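Local coordinates for possible substrate binding protein of ABC transporter system (PDB 3N0X) that probably binds branched-chain amino acids or related small solutes as the substrate-binding component of an ABC transporter, at residues Ile237-Lys245 against Ala349-Pro357. Residues are numbered along the deposited sequence; the frame is centred on the assembly and turned at random.
Sequences ILPALAAYK and AVAWAVLEP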
# COMPACT_ATOMS: atom_id res chain seq x y z
N ILE A 237 -4.43 6.28 5.72
CA ILE A 237 -5.27 5.58 6.65
C ILE A 237 -6.24 6.53 7.32
O ILE A 237 -6.05 7.74 7.33
CB ILE A 237 -4.45 4.78 7.69
CG1 ILE A 237 -3.52 5.69 8.51
CG2 ILE A 237 -3.67 3.66 6.93
CD1 ILE A 237 -2.82 4.95 9.66
N LEU A 238 -7.31 6.00 7.90
CA LEU A 238 -8.36 6.84 8.44
C LEU A 238 -7.93 7.89 9.48
O LEU A 238 -8.36 9.04 9.39
CB LEU A 238 -9.58 6.00 8.92
CG LEU A 238 -10.26 5.09 7.89
CD1 LEU A 238 -11.40 4.25 8.55
CD2 LEU A 238 -10.80 5.87 6.71
N PRO A 239 -7.11 7.52 10.49
CA PRO A 239 -6.66 8.58 11.41
C PRO A 239 -5.91 9.73 10.73
O PRO A 239 -6.05 10.90 11.13
CB PRO A 239 -5.74 7.85 12.37
CG PRO A 239 -6.10 6.41 12.27
CD PRO A 239 -6.60 6.18 10.86
N ALA A 240 -5.14 9.40 9.72
CA ALA A 240 -4.40 10.42 8.97
C ALA A 240 -5.29 11.30 8.08
O ALA A 240 -4.92 12.44 7.73
CB ALA A 240 -3.31 9.75 8.13
N LEU A 241 -6.45 10.79 7.69
CA LEU A 241 -7.39 11.55 6.85
C LEU A 241 -8.16 12.65 7.62
O LEU A 241 -8.84 13.46 6.98
CB LEU A 241 -8.39 10.59 6.17
CG LEU A 241 -7.88 9.63 5.11
CD1 LEU A 241 -9.03 8.78 4.59
CD2 LEU A 241 -7.19 10.41 3.96
N ALA A 242 -8.07 12.69 8.96
CA ALA A 242 -8.68 13.80 9.72
C ALA A 242 -8.12 15.15 9.21
O ALA A 242 -8.88 16.12 8.99
CB ALA A 242 -8.42 13.67 11.23
N ALA A 243 -6.79 15.19 8.99
CA ALA A 243 -6.13 16.39 8.50
C ALA A 243 -6.61 16.80 7.12
O ALA A 243 -6.61 17.99 6.77
CB ALA A 243 -4.61 16.24 8.51
N TYR A 244 -7.08 15.85 6.32
CA TYR A 244 -7.53 16.18 4.99
C TYR A 244 -8.89 16.91 4.95
O TYR A 244 -9.28 17.42 3.91
CB TYR A 244 -7.64 14.93 4.10
CG TYR A 244 -6.36 14.16 3.71
CD1 TYR A 244 -5.31 13.93 4.62
CD2 TYR A 244 -6.27 13.55 2.48
CE1 TYR A 244 -4.19 13.20 4.24
CE2 TYR A 244 -5.15 12.83 2.12
CZ TYR A 244 -4.11 12.66 2.98
OH TYR A 244 -2.99 11.90 2.66
N LYS A 245 -9.60 16.98 6.09
CA LYS A 245 -10.82 17.76 6.18
C LYS A 245 -10.59 19.26 5.95
O LYS A 245 -11.53 20.00 5.68
CB LYS A 245 -11.55 17.49 7.52
CG LYS A 245 -12.06 16.06 7.60
CD LYS A 245 -12.61 15.67 8.99
CE LYS A 245 -13.85 16.41 9.36
NZ LYS A 245 -14.36 15.98 10.70
N ALA A 349 -19.49 15.50 10.47
CA ALA A 349 -19.81 14.45 11.43
C ALA A 349 -18.89 13.23 11.38
O ALA A 349 -19.03 12.33 12.24
CB ALA A 349 -21.21 13.98 11.24
N VAL A 350 -18.07 13.13 10.34
CA VAL A 350 -17.19 12.00 10.14
C VAL A 350 -15.77 12.39 10.52
O VAL A 350 -15.28 13.45 10.10
CB VAL A 350 -17.32 11.47 8.67
CG1 VAL A 350 -16.43 10.22 8.42
CG2 VAL A 350 -18.76 11.15 8.39
N ALA A 351 -15.08 11.51 11.25
CA ALA A 351 -13.76 11.80 11.83
C ALA A 351 -12.64 11.96 10.81
O ALA A 351 -11.58 12.56 11.09
CB ALA A 351 -13.41 10.74 12.88
N TRP A 352 -12.83 11.33 9.67
CA TRP A 352 -11.90 11.41 8.54
C TRP A 352 -12.55 12.13 7.38
O TRP A 352 -13.75 12.12 7.24
CB TRP A 352 -11.49 10.01 8.08
CG TRP A 352 -12.64 9.04 7.96
CD1 TRP A 352 -13.46 8.82 6.88
CD2 TRP A 352 -13.12 8.17 9.00
NE1 TRP A 352 -14.40 7.88 7.19
CE2 TRP A 352 -14.21 7.47 8.48
CE3 TRP A 352 -12.72 7.93 10.32
CZ2 TRP A 352 -14.92 6.51 9.24
CZ3 TRP A 352 -13.41 7.00 11.07
CH2 TRP A 352 -14.50 6.29 10.52
N ALA A 353 -11.73 12.73 6.53
CA ALA A 353 -12.22 13.20 5.24
C ALA A 353 -12.76 12.00 4.48
O ALA A 353 -12.19 10.91 4.55
CB ALA A 353 -11.08 13.83 4.43
N VAL A 354 -13.84 12.21 3.73
CA VAL A 354 -14.46 11.12 2.97
C VAL A 354 -13.83 11.17 1.61
O VAL A 354 -13.84 12.21 0.95
CB VAL A 354 -15.99 11.32 2.86
CG1 VAL A 354 -16.62 10.25 1.94
CG2 VAL A 354 -16.60 11.24 4.26
N LEU A 355 -13.30 10.03 1.17
CA LEU A 355 -12.67 9.93 -0.14
C LEU A 355 -13.70 9.43 -1.13
O LEU A 355 -14.01 8.22 -1.19
CB LEU A 355 -11.43 9.03 -0.10
CG LEU A 355 -10.35 9.45 0.92
CD1 LEU A 355 -9.04 8.66 0.69
CD2 LEU A 355 -10.08 10.97 0.92
N GLU A 356 -14.26 10.33 -1.91
CA GLU A 356 -15.24 9.97 -2.91
C GLU A 356 -14.53 9.46 -4.18
O GLU A 356 -13.49 9.96 -4.54
CB GLU A 356 -16.15 11.15 -3.24
CG GLU A 356 -16.98 11.50 -1.99
CD GLU A 356 -18.20 12.33 -2.28
OE1 GLU A 356 -18.05 13.32 -3.05
OE2 GLU A 356 -19.27 12.00 -1.69
N PRO A 357 -15.13 8.48 -4.86
CA PRO A 357 -14.50 7.93 -6.05
C PRO A 357 -14.59 8.89 -7.24
O PRO A 357 -15.65 9.46 -7.50
CB PRO A 357 -15.33 6.68 -6.31
CG PRO A 357 -16.65 6.99 -5.77
CD PRO A 357 -16.39 7.80 -4.54
O HOH W 1 -9.81 10.17 11.48
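W352 lays its indole against L238, whose CD2 methyl sits over one face of the five-membered ring, 3.9 Å from its centroid and only 8° off the normal. V350 CG1 lies against the opposite face, offset toward the rim near NE1, so the ring has an aliphatic group on both sides, while NE1 is tied by a hydrogen bond to Y258 OH. A chi1 of 45°, with CG between the backbone N and the carbonyl carbon, helps bring the indole of W352 to L238, while its CB rests on L241 CB (3.7 Å). The next residue, A353, joins the backbones: its N donates to L241 O at 3.0 Å, a nearly straight bond that arrives from above the carbonyl plane. A353 CB packs on Y244 CB at 3.6 Å. Beyond it, L241 and L355 meet tip to tip through their CD1 methyls. K245 runs its CG past A353 N, bends at chi3 (67°) and delivers NZ to V350 O at 2.8 Å. Shortening K245 to an alanine would probably leave that carbonyl without its ammonium partner and open a gap beside A353. A water bridges L238 O and, weakly, A351 O. Helical turns between strands 229-233 and 251-254 are thus joined to the run leading into strand 354-357, which pairs with 335-345 in the antiparallel sheet of this periplasmic binding protein of the leucine-binding family.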